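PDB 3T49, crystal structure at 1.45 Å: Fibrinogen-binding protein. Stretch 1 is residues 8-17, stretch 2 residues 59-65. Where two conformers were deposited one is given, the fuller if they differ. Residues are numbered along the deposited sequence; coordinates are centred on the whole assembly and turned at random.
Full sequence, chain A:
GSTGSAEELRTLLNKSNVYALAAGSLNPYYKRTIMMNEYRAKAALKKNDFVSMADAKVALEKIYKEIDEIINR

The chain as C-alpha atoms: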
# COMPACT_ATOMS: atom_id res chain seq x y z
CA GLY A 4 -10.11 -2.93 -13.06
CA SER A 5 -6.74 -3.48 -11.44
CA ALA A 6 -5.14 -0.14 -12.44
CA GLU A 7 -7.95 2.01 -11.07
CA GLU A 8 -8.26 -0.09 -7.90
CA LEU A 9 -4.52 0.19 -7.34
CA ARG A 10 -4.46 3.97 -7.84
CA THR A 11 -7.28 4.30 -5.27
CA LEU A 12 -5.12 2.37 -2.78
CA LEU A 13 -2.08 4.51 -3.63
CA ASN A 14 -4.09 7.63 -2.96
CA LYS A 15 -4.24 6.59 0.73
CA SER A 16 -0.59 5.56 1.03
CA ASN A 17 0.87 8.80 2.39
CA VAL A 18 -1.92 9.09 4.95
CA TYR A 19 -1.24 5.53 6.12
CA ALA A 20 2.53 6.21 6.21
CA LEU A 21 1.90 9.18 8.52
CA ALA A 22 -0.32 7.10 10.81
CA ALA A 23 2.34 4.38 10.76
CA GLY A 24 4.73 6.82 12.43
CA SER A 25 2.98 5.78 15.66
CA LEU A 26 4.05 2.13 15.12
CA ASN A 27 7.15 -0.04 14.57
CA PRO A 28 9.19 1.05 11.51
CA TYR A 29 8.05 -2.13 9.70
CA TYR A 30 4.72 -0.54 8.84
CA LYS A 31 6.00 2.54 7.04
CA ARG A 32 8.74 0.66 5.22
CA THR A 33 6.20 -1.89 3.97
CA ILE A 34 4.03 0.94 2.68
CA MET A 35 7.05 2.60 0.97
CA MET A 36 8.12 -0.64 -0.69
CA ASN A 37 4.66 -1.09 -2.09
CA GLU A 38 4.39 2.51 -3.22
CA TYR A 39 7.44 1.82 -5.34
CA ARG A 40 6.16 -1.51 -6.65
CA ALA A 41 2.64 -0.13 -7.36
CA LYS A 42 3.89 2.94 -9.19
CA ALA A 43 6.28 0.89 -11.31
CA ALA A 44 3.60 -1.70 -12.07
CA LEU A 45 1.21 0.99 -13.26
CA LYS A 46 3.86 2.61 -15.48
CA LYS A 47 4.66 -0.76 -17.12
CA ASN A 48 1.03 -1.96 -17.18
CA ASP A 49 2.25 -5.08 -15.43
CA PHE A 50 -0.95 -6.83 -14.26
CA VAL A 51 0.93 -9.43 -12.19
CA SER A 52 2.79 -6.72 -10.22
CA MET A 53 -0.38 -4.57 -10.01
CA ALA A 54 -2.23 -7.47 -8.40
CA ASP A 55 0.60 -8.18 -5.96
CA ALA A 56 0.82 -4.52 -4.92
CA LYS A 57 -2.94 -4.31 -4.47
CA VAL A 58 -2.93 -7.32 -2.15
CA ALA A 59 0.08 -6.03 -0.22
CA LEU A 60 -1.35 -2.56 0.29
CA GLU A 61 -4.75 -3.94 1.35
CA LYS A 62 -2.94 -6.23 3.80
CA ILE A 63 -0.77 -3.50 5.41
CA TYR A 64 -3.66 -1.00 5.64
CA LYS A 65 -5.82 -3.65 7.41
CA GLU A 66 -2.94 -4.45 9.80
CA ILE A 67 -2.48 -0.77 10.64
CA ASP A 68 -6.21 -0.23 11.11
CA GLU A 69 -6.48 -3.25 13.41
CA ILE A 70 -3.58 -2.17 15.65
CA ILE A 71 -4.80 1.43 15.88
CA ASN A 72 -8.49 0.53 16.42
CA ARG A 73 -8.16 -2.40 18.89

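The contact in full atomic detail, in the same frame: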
# COMPACT_ATOMS: atom_id res chain seq x y z
N GLU A 8 -8.18 0.39 -9.29
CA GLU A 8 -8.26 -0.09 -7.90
C GLU A 8 -6.93 0.21 -7.21
O GLU A 8 -6.87 0.69 -6.07
CB GLU A 8 -8.57 -1.59 -7.84
CG GLU A 8 -9.97 -1.98 -8.33
CD GLU A 8 -10.18 -3.49 -8.32
OE1 GLU A 8 -9.18 -4.24 -8.47
OE2 GLU A 8 -11.35 -3.94 -8.16
N LEU A 9 -5.84 -0.01 -7.92
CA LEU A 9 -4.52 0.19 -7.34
C LEU A 9 -4.25 1.67 -7.13
O LEU A 9 -3.70 2.04 -6.09
CB LEU A 9 -3.47 -0.46 -8.23
CG LEU A 9 -2.04 -0.36 -7.73
CD1 LEU A 9 -1.86 -0.89 -6.30
CD2 LEU A 9 -1.13 -1.09 -8.70
N ARG A 10 -4.62 2.55 -8.06
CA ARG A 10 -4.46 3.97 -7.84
C ARG A 10 -5.26 4.45 -6.60
O ARG A 10 -4.75 5.27 -5.83
CB ARG A 10 -4.86 4.74 -9.12
CG ARG A 10 -4.69 6.29 -9.04
CD ARG A 10 -3.37 6.79 -8.45
NE ARG A 10 -2.21 6.52 -9.30
CZ ARG A 10 -0.96 6.89 -9.03
NH1 ARG A 10 -0.68 7.54 -7.91
NH2 ARG A 10 0.03 6.60 -9.87
N THR A 11 -6.47 3.94 -6.43
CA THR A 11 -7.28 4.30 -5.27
C THR A 11 -6.53 3.93 -3.99
O THR A 11 -6.50 4.71 -3.03
CB THR A 11 -8.64 3.63 -5.33
OG1 THR A 11 -9.37 4.21 -6.44
CG2 THR A 11 -9.44 3.85 -4.05
N LEU A 12 -5.91 2.76 -3.96
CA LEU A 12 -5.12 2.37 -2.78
C LEU A 12 -3.93 3.28 -2.60
O LEU A 12 -3.61 3.68 -1.47
CB LEU A 12 -4.69 0.90 -2.85
CG LEU A 12 -5.82 -0.09 -2.67
CD1 LEU A 12 -5.37 -1.44 -3.20
CD2 LEU A 12 -6.28 -0.23 -1.25
N LEU A 13 -3.24 3.61 -3.70
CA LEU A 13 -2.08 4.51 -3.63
C LEU A 13 -2.46 5.87 -3.11
O LEU A 13 -1.65 6.55 -2.45
CB LEU A 13 -1.43 4.67 -4.99
CG LEU A 13 -0.48 3.59 -5.39
CD1 LEU A 13 -0.03 3.85 -6.85
CD2 LEU A 13 0.73 3.60 -4.41
N ASN A 14 -3.69 6.29 -3.38
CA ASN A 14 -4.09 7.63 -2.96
C ASN A 14 -4.18 7.74 -1.44
O ASN A 14 -4.18 8.84 -0.92
CB ASN A 14 -5.43 8.04 -3.58
CG ASN A 14 -5.32 8.36 -5.08
OD1 ASN A 14 -4.25 8.59 -5.60
ND2 ASN A 14 -6.48 8.37 -5.74
N LYS A 15 -4.25 6.61 -0.74
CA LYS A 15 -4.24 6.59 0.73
C LYS A 15 -2.87 6.31 1.33
O LYS A 15 -2.71 6.32 2.55
CB LYS A 15 -5.20 5.52 1.25
CG LYS A 15 -6.54 5.53 0.60
CD LYS A 15 -7.43 4.46 1.24
CE LYS A 15 -8.47 3.91 0.25
NZ LYS A 15 -9.26 4.99 -0.37
N SER A 16 -1.87 6.04 0.50
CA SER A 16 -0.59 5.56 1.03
C SER A 16 0.15 6.55 1.91
O SER A 16 0.74 6.16 2.91
CB SER A 16 0.32 5.04 -0.09
OG SER A 16 0.64 6.06 -1.04
N ASN A 17 0.15 7.83 1.55
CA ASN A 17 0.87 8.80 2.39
C ASN A 17 0.19 9.02 3.74
O ASN A 17 0.83 9.20 4.76
CB ASN A 17 1.06 10.13 1.65
CG ASN A 17 2.01 10.01 0.45
OD1 ASN A 17 3.07 9.42 0.55
ND2 ASN A 17 1.59 10.55 -0.68
N ALA A 59 -0.83 -6.44 -1.28
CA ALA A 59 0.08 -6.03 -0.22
C ALA A 59 -0.39 -4.77 0.46
O ALA A 59 -0.33 -4.64 1.69
CB ALA A 59 1.47 -5.84 -0.75
N LEU A 60 -0.83 -3.79 -0.30
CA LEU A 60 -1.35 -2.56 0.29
C LEU A 60 -2.62 -2.82 1.10
O LEU A 60 -2.77 -2.31 2.21
CB LEU A 60 -1.59 -1.48 -0.78
CG LEU A 60 -0.33 -0.85 -1.36
CD1 LEU A 60 -0.68 -0.01 -2.59
CD2 LEU A 60 0.38 -0.02 -0.29
N GLU A 61 -3.57 -3.58 0.58
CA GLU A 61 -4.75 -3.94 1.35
C GLU A 61 -4.35 -4.61 2.66
O GLU A 61 -4.93 -4.31 3.72
CB GLU A 61 -5.68 -4.87 0.53
CG GLU A 61 -6.34 -4.15 -0.62
CD GLU A 61 -7.12 -5.08 -1.53
OE1 GLU A 61 -6.89 -6.30 -1.44
OE2 GLU A 61 -7.91 -4.56 -2.34
N LYS A 62 -3.37 -5.49 2.62
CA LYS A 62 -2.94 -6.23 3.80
C LYS A 62 -2.35 -5.26 4.85
O LYS A 62 -2.71 -5.33 6.04
CB LYS A 62 -1.91 -7.29 3.44
CG LYS A 62 -1.40 -8.13 4.61
CD LYS A 62 -0.39 -9.18 4.11
CE LYS A 62 0.11 -10.10 5.22
NZ LYS A 62 1.17 -9.44 6.03
N ILE A 63 -1.43 -4.38 4.45
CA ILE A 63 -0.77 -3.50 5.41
C ILE A 63 -1.75 -2.45 5.96
O ILE A 63 -1.69 -2.10 7.14
CB ILE A 63 0.55 -2.87 4.84
CG1 ILE A 63 1.46 -2.33 5.96
CG2 ILE A 63 0.25 -1.77 3.81
CD1 ILE A 63 2.05 -3.41 6.85
N TYR A 64 -2.68 -1.95 5.15
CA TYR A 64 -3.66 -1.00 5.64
C TYR A 64 -4.55 -1.67 6.68
O TYR A 64 -4.89 -1.06 7.69
CB TYR A 64 -4.54 -0.47 4.49
CG TYR A 64 -3.84 0.38 3.46
CD1 TYR A 64 -2.54 0.86 3.63
CD2 TYR A 64 -4.50 0.71 2.30
CE1 TYR A 64 -1.94 1.65 2.66
CE2 TYR A 64 -3.91 1.50 1.33
CZ TYR A 64 -2.63 1.96 1.51
OH TYR A 64 -2.03 2.74 0.53
N LYS A 65 -4.98 -2.91 6.45
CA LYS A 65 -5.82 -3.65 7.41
C LYS A 65 -5.04 -3.86 8.70
O LYS A 65 -5.62 -3.71 9.79
CB LYS A 65 -6.27 -4.98 6.81
CG LYS A 65 -7.24 -5.71 7.72
CD LYS A 65 -7.84 -6.93 7.00
CE LYS A 65 -8.99 -7.52 7.84
NZ LYS A 65 -9.58 -8.75 7.26

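Stretch 2 is helical throughout, part of a longer helix, and it lies against the helix that enters stretch 1 and runs through residues 8-13. The two axes approach to 10.5 Å and their N-to-C directions differ by 34°, so the helices run roughly the same way. The backbones come nearest at Leu12 and Leu60, whose CA atoms are 6.9 Å apart. The contact is compact, burying 324 Å² in total, and stretch 2 makes it through three residues.

Ala59 opens the stretch without reaching stretch 1, and the contact begins at Leu60. Its CA-to-CB bond points toward stretch 1, and with chi1 in m and chi2 in t its CD1 sits among three leucines. Leu60 CD1 lies 4.0 Å from Leu9 CD1, 4.1 Å from Leu12 CB and 4.3 Å from Leu13 CD2, all van der Waals distances between apolar carbons. Leu9 and Leu13 do not direct their CA-to-CB bonds at stretch 2, one pointing sideways and the other away; in both, the end of the side chain comes nearer.

Glu61 follows at the exposed margin. Its CG approaches Leu12 CD1 to 3.9 Å, the closest pair, and Glu61 OE2 lies 4.1 Å from the same Leu12 CD1, so the side chain packs against the leucine methyl while its carboxylate finds no polar partner in stretch 1.

Lys62 and Ile63 are out of reach, as expected where the helix turns away. One turn beyond Leu60, Tyr64 returns to the contact, and the backbone bond from Tyr64 N to Leu60 O (3.0 Å) marks that turn. Its covered area, 86 Å², is the largest of any residue here, followed by the 81 Å² of Leu12. Tyr64 CE2 packs 3.9 Å from Leu12 CD2 and 4.2 Å from Lys15 CB; the rest of the lysine side chain leads away.

The phenol also supplies the sole hydrogen bond between the stretches: Tyr64 OH donates to Leu12 O at 2.7 Å, with the acceptor at the ring edge, near its plane. Leu12 O also accepts from Lys15 N at 3.1 Å, so this carbonyl serves the local turn and the tyrosine together. Ser16 closes in on the same hydroxyl, with Ser16 CA 3.2 Å from Tyr64 OH, but proximity is not bonding: Ser16 N lies 3.3 Å from Tyr64 OH at a poor angle. Ser16 OG instead donates to Leu13 O at 2.7 Å, within its own stretch. Lys65, the last residue, makes no contact.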